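Local atomic coordinates of putative ABC transporter (Thermobispora bispora, PDB entry 4PE6), a protein that probably binds a carbohydrate or related polyhydroxy solute for delivery to an ABC transporter. Residues Asn60-Asn65 / Val71-Ser76; Asn65-Gln70 / Thr93-Val98; Pro138-Ile143 / Pro176-Val181; Gly147-Val152 / Lys170-Tyr175. One frame throughout, in Å; residues are numbered along the deposited sequence.

Interaction 1: Asn60-Asn65 / Val71-Ser76; sequences NAPGNN and VAQIKS
Q73 of helix 67-78 reaches back to N60 and A61 of the loop before its own helix. Its CB leaves the helix toward the loop, CG lies beside the backbone N (chi1 -70°), and the chain then runs out extended. The amide carbon CD comes to 3.8 Å from N60 O, and the two arms beyond it part ways. NE2 donates to N60 O at 3.1 Å, with 155° at the hydrogen; it arrives from above the carbonyl, 52° out of its plane, and so misses the lone-pair directions. It also lies 4.0 Å from P62 CD. OE1 rests against A61, 3.3 Å from its CA and 3.4 Å from its CB, while its approach to A61 N is too poorly aligned to count as a bond. A leucine here would probably leave the N60 carbonyl without this donor and the loop freer to shift. From the sheet side the same bend is held by N25, which bonds the N60 side chain and the A61 backbone. This is the strand-to-helix turn of a beta-alpha-beta unit, at the edge strand of the sheet in a periplasmic binding protein fold.

Interaction 2: Asn65-Gln70 / Thr93-Val98; sequences NSATEQ and TALQPV
In this alpha/beta fold the first turn of helix 67-78 packs on the turn leading into helix 96-104, A67 against A94 and L95. S66 is the N-cap residue of helix 67-78, and T93 to Q96 form a type I turn. The two alanines bring the backbones close: their CA atoms are 6.3 Å apart, and A67 CB touches A94 CB at 3.6 Å. L95 adds its CD1, 4.3 Å from A67 CB. Beside these methyls runs Q70, whose CG stands anti to the backbone N (chi1 -176°) and whose extended chain meets the leucine at about a right angle. The buried amide is fully engaged beyond the two segments: OE1 accepts from A90 N, and NE2 bonds S24 OG and N88 O, an arrangement that fixes its rotation. Replacing Q70 by an alanine would probably leave the A90 amide, the S24 hydroxyl and the N88 carbonyl without these partners and uncover one side of L95. That leucine packs over the flat face of the amide: L95 CD2 stands almost directly above Q70 CD at 3.7 Å and as far from Q70 OE1.

Interaction 3: Pro138-Ile143 / Pro176-Val181; sequences PVLESI and PQVKTV
L140 holds its CG beside the backbone N (chi1 -65°), and V178 sets CG1 anti to its own N (chi1 172°) with CG2 anti to the carbonyl carbon; helix and strand thereby turn methyl groups to each other. One leucine branch does the touching. L140 CD2 sits against the fork of the valine, 3.8 Å from V178 CG1 and 4.0 Å from V178 CG2. I143, three residues on, adds a looser contact, its CD1 being 4.5 Å from V178 CG2, and the valine is thus approached by L140 of the helix and I143 just beyond it. In the fold, the C-terminal end of helix 128-142 is here packed on V178 of the outermost strand at this end of the sheet. The strand is held by backbone bonds from K179 to G147 and V149 of strand 147-153, and L140 also meets I171 and L172 of helix 159-173, so L140 lies where the two helices and the strand come together. The helix end has a polar tie of its own: S142 OG donates back to V139 O at 2.8 Å, tilted 20° from the carbonyl plane.

Interaction 4: Gly147-Val152 / Lys170-Tyr175; sequences GNVIVV and KILAEY
The hydroxyl of Y175 is gripped twice, by E141 OE2 and by K137 NZ, both of helix 128-142, a tie to that helix just past L172, the residue that meets V149 and V151. The acid and the lysine may well polarise this phenol oxygen. Backbone bonds complete the turn: Y175 N donates to L172 O at 2.9 Å and E174 N to I171 O at 3.0 Å, and that same I171 carbonyl oxygen lies in the plane of the tyrosine ring, at its edge. The contact itself is wholly apolar and follows the alternation of a strand. V149 and V151, two residues apart, point to the same side, and the fork of L172 divides between them: CD2 meets V149 CG2 at 4.2 Å, CD1 meets V151 CG2 at 4.0 Å. The leucine runs alongside each valine in the opposite sense, so the branches overlap flank to flank. The two valines offer their CG2 differently. V149 has CG1 anti to the carbonyl carbon (chi1 -60°), which puts CG2 in the crowded position between backbone N and carbonyl carbon; V151 has CG1 anti to the backbone N (chi1 -179°), which puts CG2 anti to the carbonyl carbon. L172 also touches T180, and V149 packs on V178, which extends the apolar layer over the next strand. On the alternate side, I150 and V152 turn to V210 of strand 209-211. The contact packs the helix of a beta-alpha-beta crossover, strand 147-153, helix 159-173 and strand 178-185, on its first strand.

How the interactions relate
The four contacts form two touching pairs far apart in the fold, one near strand 55-60 and one at strands 147-153 and 178-185. Interactions 1 and 2 share N65 and helix 67-78, and they join through side chains such as I74 and V98. Interactions 3 and 4 have centres 5 Å apart and meet where V178 packs on V149 and K179 O bonds V149 N; interaction 4 is nested within the chain loop closed by interaction 3. Between the pairs the centres are 32 to 38 Å apart. Interactions 1, 2 and 3 are partly buried: the first relies on an amide-to-carbonyl bond, the second mixes methyl packing with a buried amide, and the third is apolar. Interaction 4 is buried and purely aliphatic.

Interaction 1: Asn60-Asn65 / Val71-Ser76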
loop_
_atom_site.group_PDB
_atom_site.type_symbol
_atom_site.label_atom_id
_atom_site.label_comp_id
_atom_site.label_asym_id
_atom_site.label_seq_id
_atom_site.Cartn_x
_atom_site.Cartn_y
_atom_site.Cartn_z
ATOM N N ASN A 60 -7.553 3.804 13.914
ATOM C CA ASN A 60 -7.909 4.024 12.506
ATOM C C ASN A 60 -8.898 5.168 12.378
ATOM O O ASN A 60 -9.913 5.210 13.087
ATOM C CB ASN A 60 -8.565 2.779 11.890
ATOM C CG ASN A 60 -7.652 1.565 11.888
ATOM O OD1 ASN A 60 -6.546 1.583 11.330
ATOM N ND2 ASN A 60 -8.137 0.471 12.496
ATOM N N ALA A 61 -8.626 6.084 11.453
ATOM C CA ALA A 61 -9.606 7.113 11.101
ATOM C C ALA A 61 -10.685 6.505 10.167
ATOM O O ALA A 61 -10.351 5.891 9.170
ATOM C CB ALA A 61 -8.911 8.294 10.436
ATOM N N PRO A 62 -11.984 6.639 10.512
ATOM C CA PRO A 62 -13.004 6.078 9.624
ATOM C C PRO A 62 -13.284 6.974 8.418
ATOM O O PRO A 62 -12.806 8.097 8.357
ATOM C CB PRO A 62 -14.247 5.991 10.526
ATOM C CG PRO A 62 -14.049 7.074 11.520
ATOM C CD PRO A 62 -12.570 7.134 11.769
ATOM N N GLY A 63 -14.054 6.481 7.467
ATOM C CA GLY A 63 -14.464 7.317 6.343
ATOM C C GLY A 63 -13.468 7.286 5.213
ATOM O O GLY A 63 -12.501 6.543 5.259
ATOM N N ASN A 64 -13.698 8.094 4.186
ATOM C CA ASN A 64 -12.929 7.949 2.957
ATOM C C ASN A 64 -11.641 8.760 2.960
ATOM O O ASN A 64 -11.489 9.730 2.208
ATOM C CB ASN A 64 -13.805 8.192 1.719
ATOM C CG ASN A 64 -14.312 6.884 1.109
ATOM O OD1 ASN A 64 -14.110 5.800 1.670
ATOM N ND2 ASN A 64 -14.959 6.979 -0.052
ATOM N N ASN A 65 -10.720 8.327 3.828
ATOM C CA ASN A 65 -9.371 8.894 3.945
ATOM C C ASN A 65 -9.452 10.350 4.442
ATOM O O ASN A 65 -9.022 11.273 3.730
ATOM C CB ASN A 65 -8.637 8.780 2.588
ATOM C CG ASN A 65 -7.125 8.971 2.698
ATOM O OD1 ASN A 65 -6.471 8.430 3.578
ATOM N ND2 ASN A 65 -6.561 9.714 1.753
ATOM N N VAL A 71 -6.277 13.795 12.640
ATOM C CA VAL A 71 -5.558 14.798 13.420
ATOM C C VAL A 71 -6.077 14.793 14.855
ATOM O O VAL A 71 -5.291 14.783 15.801
ATOM C CB VAL A 71 -5.680 16.201 12.791
ATOM C CG1 VAL A 71 -5.136 17.255 13.740
ATOM C CG2 VAL A 71 -4.941 16.235 11.453
ATOM N N ALA A 72 -7.397 14.782 15.019
ATOM C CA ALA A 72 -7.998 14.670 16.355
ATOM C C ALA A 72 -7.543 13.399 17.063
ATOM O O ALA A 72 -7.193 13.430 18.232
ATOM C CB ALA A 72 -9.525 14.698 16.280
ATOM N N GLN A 73 -7.546 12.280 16.351
ATOM C CA GLN A 73 -7.116 11.027 16.956
ATOM C C GLN A 73 -5.657 11.058 17.424
ATOM O O GLN A 73 -5.320 10.503 18.472
ATOM C CB GLN A 73 -7.349 9.877 15.994
ATOM C CG GLN A 73 -8.813 9.548 15.789
ATOM C CD GLN A 73 -9.018 8.503 14.702
ATOM O OE1 GLN A 73 -8.206 8.375 13.772
ATOM N NE2 GLN A 73 -10.100 7.744 14.816
ATOM N N ILE A 74 -4.792 11.692 16.648
ATOM C CA ILE A 74 -3.402 11.787 17.043
ATOM C C ILE A 74 -3.263 12.601 18.342
ATOM O O ILE A 74 -2.534 12.202 19.243
ATOM C CB ILE A 74 -2.534 12.326 15.889
ATOM C CG1 ILE A 74 -2.502 11.291 14.757
ATOM C CG2 ILE A 74 -1.138 12.675 16.384
ATOM C CD1 ILE A 74 -1.746 11.710 13.507
ATOM N N LYS A 75 -4.010 13.695 18.475
ATOM C CA LYS A 75 -3.995 14.450 19.724
ATOM C C LYS A 75 -4.461 13.599 20.911
ATOM O O LYS A 75 -3.869 13.670 21.983
ATOM C CB LYS A 75 -4.809 15.728 19.599
ATOM C CG LYS A 75 -4.230 16.674 18.564
ATOM C CD LYS A 75 -5.190 17.789 18.213
ATOM C CE LYS A 75 -4.537 18.755 17.232
ATOM N NZ LYS A 75 -5.502 19.784 16.812
ATOM N N SER A 76 -5.489 12.769 20.733
ATOM C CA SER A 76 -5.908 11.873 21.824
ATOM C C SER A 76 -4.812 10.843 22.147
ATOM O O SER A 76 -4.602 10.486 23.320
ATOM C CB SER A 76 -7.254 11.194 21.532
ATOM O OG SER A 76 -8.319 12.136 21.649
#

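Interaction 2: Asn65-Gln70 / Thr93-Val98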
loop_
_atom_site.group_PDB
_atom_site.type_symbol
_atom_site.label_atom_id
_atom_site.label_comp_id
_atom_site.label_asym_id
_atom_site.label_seq_id
_atom_site.Cartn_x
_atom_site.Cartn_y
_atom_site.Cartn_z
ATOM N N ASN A 65 -10.720 8.327 3.828
ATOM C CA ASN A 65 -9.371 8.894 3.945
ATOM C C ASN A 65 -9.452 10.350 4.442
ATOM O O ASN A 65 -9.022 11.273 3.730
ATOM C CB ASN A 65 -8.637 8.780 2.588
ATOM C CG ASN A 65 -7.125 8.971 2.698
ATOM O OD1 ASN A 65 -6.471 8.430 3.578
ATOM N ND2 ASN A 65 -6.561 9.714 1.753
ATOM N N SER A 66 -10.021 10.538 5.647
ATOM C CA SER A 66 -10.295 11.882 6.196
ATOM C C SER A 66 -9.270 12.364 7.238
ATOM O O SER A 66 -9.181 11.861 8.367
ATOM C CB SER A 66 -11.710 11.991 6.779
ATOM O OG SER A 66 -11.795 13.094 7.695
ATOM N N ALA A 67 -8.538 13.394 6.848
ATOM C CA ALA A 67 -7.469 13.940 7.653
ATOM C C ALA A 67 -7.942 14.589 8.951
ATOM O O ALA A 67 -7.271 14.494 9.972
ATOM C CB ALA A 67 -6.687 14.942 6.825
ATOM N N THR A 68 -9.096 15.252 8.925
ATOM C CA THR A 68 -9.513 16.029 10.086
ATOM C C THR A 68 -9.705 15.140 11.316
ATOM O O THR A 68 -9.275 15.495 12.412
ATOM C CB THR A 68 -10.786 16.843 9.786
ATOM O OG1 THR A 68 -10.532 17.681 8.657
ATOM C CG2 THR A 68 -11.190 17.708 10.987
ATOM N N GLU A 69 -10.318 13.972 11.146
ATOM C CA GLU A 69 -10.509 13.101 12.310
ATOM C C GLU A 69 -9.190 12.436 12.721
ATOM O O GLU A 69 -8.940 12.257 13.900
ATOM C CB GLU A 69 -11.624 12.069 12.103
ATOM C CG GLU A 69 -11.956 11.222 13.355
ATOM C CD GLU A 69 -12.209 12.026 14.637
ATOM O OE1 GLU A 69 -12.935 13.060 14.611
ATOM O OE2 GLU A 69 -11.702 11.600 15.699
ATOM N N GLN A 70 -8.335 12.103 11.763
ATOM C CA GLN A 70 -7.019 11.540 12.100
ATOM C C GLN A 70 -6.215 12.512 12.975
ATOM O O GLN A 70 -5.564 12.117 13.944
ATOM C CB GLN A 70 -6.210 11.208 10.846
ATOM C CG GLN A 70 -4.878 10.544 11.154
ATOM C CD GLN A 70 -4.130 10.015 9.955
ATOM O OE1 GLN A 70 -4.292 10.503 8.844
ATOM N NE2 GLN A 70 -3.259 9.015 10.189
ATOM N N THR A 93 -0.603 17.082 3.620
ATOM C CA THR A 93 -0.356 18.383 4.282
ATOM C C THR A 93 -1.050 18.574 5.644
ATOM O O THR A 93 -0.524 19.237 6.532
ATOM C CB THR A 93 -0.789 19.535 3.342
ATOM O OG1 THR A 93 -2.156 19.358 2.961
ATOM C CG2 THR A 93 0.035 19.530 2.073
ATOM N N ALA A 94 -2.227 18.009 5.827
ATOM C CA ALA A 94 -3.055 18.339 6.994
ATOM C C ALA A 94 -2.482 17.896 8.357
ATOM O O ALA A 94 -2.885 18.433 9.396
ATOM C CB ALA A 94 -4.466 17.778 6.806
ATOM N N LEU A 95 -1.555 16.935 8.367
ATOM C CA LEU A 95 -1.002 16.405 9.619
ATOM C C LEU A 95 0.284 17.098 10.089
ATOM O O LEU A 95 0.792 16.810 11.179
ATOM C CB LEU A 95 -0.728 14.902 9.497
ATOM C CG LEU A 95 -1.920 13.987 9.753
ATOM C CD1 LEU A 95 -2.911 14.047 8.596
ATOM C CD2 LEU A 95 -1.400 12.564 9.948
ATOM N N GLN A 96 0.810 18.005 9.278
ATOM C CA GLN A 96 2.106 18.605 9.569
ATOM C C GLN A 96 2.146 19.256 10.966
ATOM O O GLN A 96 3.082 19.019 11.717
ATOM C CB GLN A 96 2.530 19.594 8.476
ATOM C CG GLN A 96 3.564 19.076 7.485
ATOM C CD GLN A 96 3.034 18.007 6.536
ATOM O OE1 GLN A 96 2.386 17.061 6.950
ATOM N NE2 GLN A 96 3.345 18.138 5.268
ATOM N N PRO A 97 1.130 20.066 11.316
ATOM C CA PRO A 97 1.187 20.702 12.643
ATOM C C PRO A 97 1.169 19.688 13.794
ATOM O O PRO A 97 1.942 19.814 14.728
ATOM C CB PRO A 97 -0.052 21.603 12.651
ATOM C CG PRO A 97 -0.246 21.958 11.200
ATOM C CD PRO A 97 0.110 20.695 10.458
ATOM N N VAL A 98 0.325 18.668 13.723
ATOM C CA VAL A 98 0.254 17.730 14.835
ATOM C C VAL A 98 1.492 16.854 14.877
ATOM O O VAL A 98 1.899 16.423 15.952
ATOM C CB VAL A 98 -1.045 16.895 14.858
ATOM C CG1 VAL A 98 -1.030 15.792 13.814
ATOM C CG2 VAL A 98 -1.265 16.313 16.250
#

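Interaction 3: Pro138-Ile143 / Pro176-Val181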
loop_
_atom_site.group_PDB
_atom_site.type_symbol
_atom_site.label_atom_id
_atom_site.label_comp_id
_atom_site.label_asym_id
_atom_site.label_seq_id
_atom_site.Cartn_x
_atom_site.Cartn_y
_atom_site.Cartn_z
ATOM N N PRO A 138 3.099 -2.737 -18.440
ATOM C CA PRO A 138 2.886 -4.083 -18.984
ATOM C C PRO A 138 1.442 -4.341 -19.421
ATOM O O PRO A 138 1.195 -5.149 -20.342
ATOM C CB PRO A 138 3.267 -5.020 -17.817
ATOM C CG PRO A 138 3.944 -4.178 -16.795
ATOM C CD PRO A 138 3.494 -2.761 -17.023
ATOM N N VAL A 139 0.500 -3.665 -18.772
ATOM C CA VAL A 139 -0.906 -3.815 -19.122
ATOM C C VAL A 139 -1.185 -3.213 -20.500
ATOM O O VAL A 139 -1.838 -3.835 -21.347
ATOM C CB VAL A 139 -1.813 -3.217 -18.025
ATOM C CG1 VAL A 139 -3.244 -3.091 -18.494
ATOM C CG2 VAL A 139 -1.746 -4.081 -16.768
ATOM N N LEU A 140 -0.645 -2.029 -20.746
ATOM C CA LEU A 140 -0.809 -1.402 -22.044
ATOM C C LEU A 140 -0.082 -2.188 -23.143
ATOM O O LEU A 140 -0.598 -2.312 -24.263
ATOM C CB LEU A 140 -0.332 0.040 -21.996
ATOM C CG LEU A 140 -1.205 0.904 -21.066
ATOM C CD1 LEU A 140 -0.550 2.232 -20.756
ATOM C CD2 LEU A 140 -2.590 1.122 -21.655
ATOM N N GLU A 141 1.102 -2.714 -22.829
ATOM C CA GLU A 141 1.797 -3.578 -23.776
ATOM C C GLU A 141 0.957 -4.804 -24.110
ATOM O O GLU A 141 0.889 -5.195 -25.267
ATOM C CB GLU A 141 3.170 -4.025 -23.264
ATOM C CG GLU A 141 4.217 -2.929 -23.245
ATOM C CD GLU A 141 4.727 -2.551 -24.626
ATOM O OE1 GLU A 141 5.157 -3.443 -25.398
ATOM O OE2 GLU A 141 4.727 -1.340 -24.919
ATOM N N SER A 142 0.317 -5.397 -23.107
ATOM C CA SER A 142 -0.478 -6.618 -23.315
ATOM C C SER A 142 -1.688 -6.413 -24.225
ATOM O O SER A 142 -2.224 -7.383 -24.756
ATOM C CB SER A 142 -0.934 -7.220 -21.985
ATOM O OG SER A 142 -2.129 -6.589 -21.538
ATOM N N ILE A 143 -2.125 -5.169 -24.427
ATOM C CA ILE A 143 -3.232 -4.905 -25.357
ATOM C C ILE A 143 -2.704 -4.269 -26.652
ATOM O O ILE A 143 -3.438 -3.625 -27.416
ATOM C CB ILE A 143 -4.363 -4.076 -24.689
ATOM C CG1 ILE A 143 -3.884 -2.680 -24.278
ATOM C CG2 ILE A 143 -4.879 -4.811 -23.461
ATOM C CD1 ILE A 143 -4.979 -1.718 -23.858
ATOM N N PRO A 176 -0.678 6.919 -27.492
ATOM C CA PRO A 176 -1.712 7.744 -28.138
ATOM C C PRO A 176 -2.930 6.966 -28.631
ATOM O O PRO A 176 -4.015 7.513 -28.679
ATOM C CB PRO A 176 -0.980 8.334 -29.359
ATOM C CG PRO A 176 0.453 8.306 -28.998
ATOM C CD PRO A 176 0.636 7.088 -28.142
ATOM N N GLN A 177 -2.756 5.708 -29.012
ATOM C CA GLN A 177 -3.864 4.918 -29.530
ATOM C C GLN A 177 -4.682 4.263 -28.414
ATOM O O GLN A 177 -5.639 3.557 -28.692
ATOM C CB GLN A 177 -3.358 3.839 -30.496
ATOM C CG GLN A 177 -2.509 4.373 -31.642
ATOM C CD GLN A 177 -3.208 5.478 -32.396
ATOM O OE1 GLN A 177 -2.658 6.567 -32.584
ATOM N NE2 GLN A 177 -4.438 5.210 -32.832
ATOM N N VAL A 178 -4.295 4.471 -27.163
ATOM C CA VAL A 178 -5.116 4.029 -26.042
ATOM C C VAL A 178 -6.014 5.178 -25.600
ATOM O O VAL A 178 -5.552 6.304 -25.462
ATOM C CB VAL A 178 -4.242 3.503 -24.886
ATOM C CG1 VAL A 178 -5.070 3.228 -23.638
ATOM C CG2 VAL A 178 -3.543 2.232 -25.342
ATOM N N LYS A 179 -7.297 4.874 -25.400
ATOM C CA LYS A 179 -8.304 5.842 -25.006
ATOM C C LYS A 179 -8.812 5.473 -23.612
ATOM O O LYS A 179 -9.166 4.306 -23.356
ATOM C CB LYS A 179 -9.492 5.824 -25.978
ATOM C CG LYS A 179 -9.151 6.132 -27.438
ATOM C CD LYS A 179 -8.551 7.528 -27.574
ATOM C CE LYS A 179 -8.451 7.999 -29.024
ATOM N NZ LYS A 179 -7.193 7.546 -29.688
ATOM N N THR A 180 -8.831 6.460 -22.717
ATOM C CA THR A 180 -9.398 6.269 -21.401
ATOM C C THR A 180 -10.891 6.529 -21.540
ATOM O O THR A 180 -11.292 7.650 -21.830
ATOM C CB THR A 180 -8.768 7.193 -20.329
ATOM O OG1 THR A 180 -7.392 6.859 -20.129
ATOM C CG2 THR A 180 -9.470 7.027 -19.010
ATOM N N VAL A 181 -11.706 5.500 -21.364
ATOM C CA VAL A 181 -13.145 5.633 -21.565
ATOM C C VAL A 181 -13.887 5.953 -20.278
ATOM O O VAL A 181 -15.062 6.340 -20.330
ATOM C CB VAL A 181 -13.783 4.405 -22.266
ATOM C CG1 VAL A 181 -13.293 4.303 -23.713
ATOM C CG2 VAL A 181 -13.531 3.116 -21.493
#

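Interaction 4: Gly147-Val152 / Lys170-Tyr175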
loop_
_atom_site.group_PDB
_atom_site.type_symbol
_atom_site.label_atom_id
_atom_site.label_comp_id
_atom_site.label_asym_id
_atom_site.label_seq_id
_atom_site.Cartn_x
_atom_site.Cartn_y
_atom_site.Cartn_z
ATOM N N GLY A 147 -6.584 0.453 -27.810
ATOM C CA GLY A 147 -7.839 -0.011 -27.267
ATOM C C GLY A 147 -8.370 0.933 -26.220
ATOM O O GLY A 147 -7.931 2.090 -26.113
ATOM N N ASN A 148 -9.340 0.434 -25.454
ATOM C CA ASN A 148 -10.029 1.235 -24.473
ATOM C C ASN A 148 -9.672 0.771 -23.068
ATOM O O ASN A 148 -9.628 -0.429 -22.781
ATOM C CB ASN A 148 -11.541 1.139 -24.682
ATOM C CG ASN A 148 -11.989 1.710 -26.010
ATOM O OD1 ASN A 148 -11.460 2.733 -26.482
ATOM N ND2 ASN A 148 -13.004 1.084 -26.611
ATOM N N VAL A 149 -9.397 1.727 -22.197
ATOM C CA VAL A 149 -9.083 1.415 -20.812
ATOM C C VAL A 149 -9.894 2.208 -19.805
ATOM O O VAL A 149 -10.347 3.348 -20.080
ATOM C CB VAL A 149 -7.592 1.620 -20.496
ATOM C CG1 VAL A 149 -6.740 0.725 -21.364
ATOM C CG2 VAL A 149 -7.207 3.080 -20.655
ATOM N N ILE A 150 -10.053 1.609 -18.619
ATOM C CA ILE A 150 -10.623 2.308 -17.480
ATOM C C ILE A 150 -9.508 2.503 -16.451
ATOM O O ILE A 150 -8.744 1.582 -16.186
ATOM C CB ILE A 150 -11.791 1.524 -16.860
ATOM C CG1 ILE A 150 -12.973 1.499 -17.824
ATOM C CG2 ILE A 150 -12.191 2.101 -15.504
ATOM C CD1 ILE A 150 -14.155 0.690 -17.334
ATOM N N VAL A 151 -9.407 3.708 -15.901
ATOM C CA VAL A 151 -8.506 3.970 -14.788
ATOM C C VAL A 151 -9.327 3.981 -13.507
ATOM O O VAL A 151 -10.288 4.745 -13.385
ATOM C CB VAL A 151 -7.783 5.329 -14.943
ATOM C CG1 VAL A 151 -6.815 5.587 -13.783
ATOM C CG2 VAL A 151 -7.044 5.388 -16.270
ATOM N N VAL A 152 -8.903 3.171 -12.542
ATOM C CA VAL A 152 -9.505 3.134 -11.228
ATOM C C VAL A 152 -8.487 3.649 -10.238
ATOM O O VAL A 152 -7.473 3.008 -9.988
ATOM C CB VAL A 152 -9.908 1.708 -10.813
ATOM C CG1 VAL A 152 -10.539 1.743 -9.439
ATOM C CG2 VAL A 152 -10.830 1.049 -11.845
ATOM N N LYS A 170 1.028 9.896 -17.148
ATOM C CA LYS A 170 2.259 10.016 -17.930
ATOM C C LYS A 170 2.494 8.818 -18.848
ATOM O O LYS A 170 2.806 8.977 -20.023
ATOM C CB LYS A 170 3.443 10.180 -17.003
ATOM C CG LYS A 170 4.707 10.552 -17.736
ATOM C CD LYS A 170 5.894 10.586 -16.792
ATOM C CE LYS A 170 7.179 10.912 -17.554
ATOM N NZ LYS A 170 8.292 10.021 -17.113
ATOM N N ILE A 171 2.350 7.620 -18.307
ATOM C CA ILE A 171 2.500 6.410 -19.084
ATOM C C ILE A 171 1.426 6.344 -20.172
ATOM O O ILE A 171 1.726 6.019 -21.323
ATOM C CB ILE A 171 2.496 5.166 -18.180
ATOM C CG1 ILE A 171 3.746 5.177 -17.301
ATOM C CG2 ILE A 171 2.402 3.878 -18.998
ATOM C CD1 ILE A 171 3.709 4.154 -16.176
ATOM N N LEU A 172 0.184 6.668 -19.837
ATOM C CA LEU A 172 -0.877 6.650 -20.833
ATOM C C LEU A 172 -0.562 7.579 -22.003
ATOM O O LEU A 172 -0.859 7.252 -23.143
ATOM C CB LEU A 172 -2.219 7.054 -20.231
ATOM C CG LEU A 172 -2.917 5.942 -19.461
ATOM C CD1 LEU A 172 -4.032 6.546 -18.630
ATOM C CD2 LEU A 172 -3.454 4.901 -20.416
ATOM N N ALA A 173 0.052 8.719 -21.716
ATOM C CA ALA A 173 0.392 9.699 -22.751
ATOM C C ALA A 173 1.387 9.146 -23.780
ATOM O O ALA A 173 1.463 9.650 -24.907
ATOM C CB ALA A 173 0.936 10.962 -22.102
ATOM N N GLU A 174 2.150 8.128 -23.392
ATOM C CA GLU A 174 3.082 7.461 -24.295
ATOM C C GLU A 174 2.404 6.456 -25.226
ATOM O O GLU A 174 3.049 5.920 -26.123
ATOM C CB GLU A 174 4.172 6.752 -23.499
ATOM C CG GLU A 174 5.015 7.706 -22.676
ATOM C CD GLU A 174 5.959 6.998 -21.736
ATOM O OE1 GLU A 174 5.995 5.740 -21.727
ATOM O OE2 GLU A 174 6.667 7.721 -21.010
ATOM N N TYR A 175 1.114 6.192 -25.002
ATOM C CA TYR A 175 0.317 5.330 -25.874
ATOM C C TYR A 175 -0.899 6.103 -26.442
ATOM O O TYR A 175 -2.025 5.962 -25.956
ATOM C CB TYR A 175 -0.132 4.068 -25.107
ATOM C CG TYR A 175 0.994 3.164 -24.631
ATOM C CD1 TYR A 175 1.727 3.465 -23.480
ATOM C CD2 TYR A 175 1.324 2.003 -25.323
ATOM C CE1 TYR A 175 2.751 2.648 -23.049
ATOM C CE2 TYR A 175 2.344 1.172 -24.892
ATOM C CZ TYR A 175 3.055 1.491 -23.753
ATOM O OH TYR A 175 4.077 0.667 -23.329
#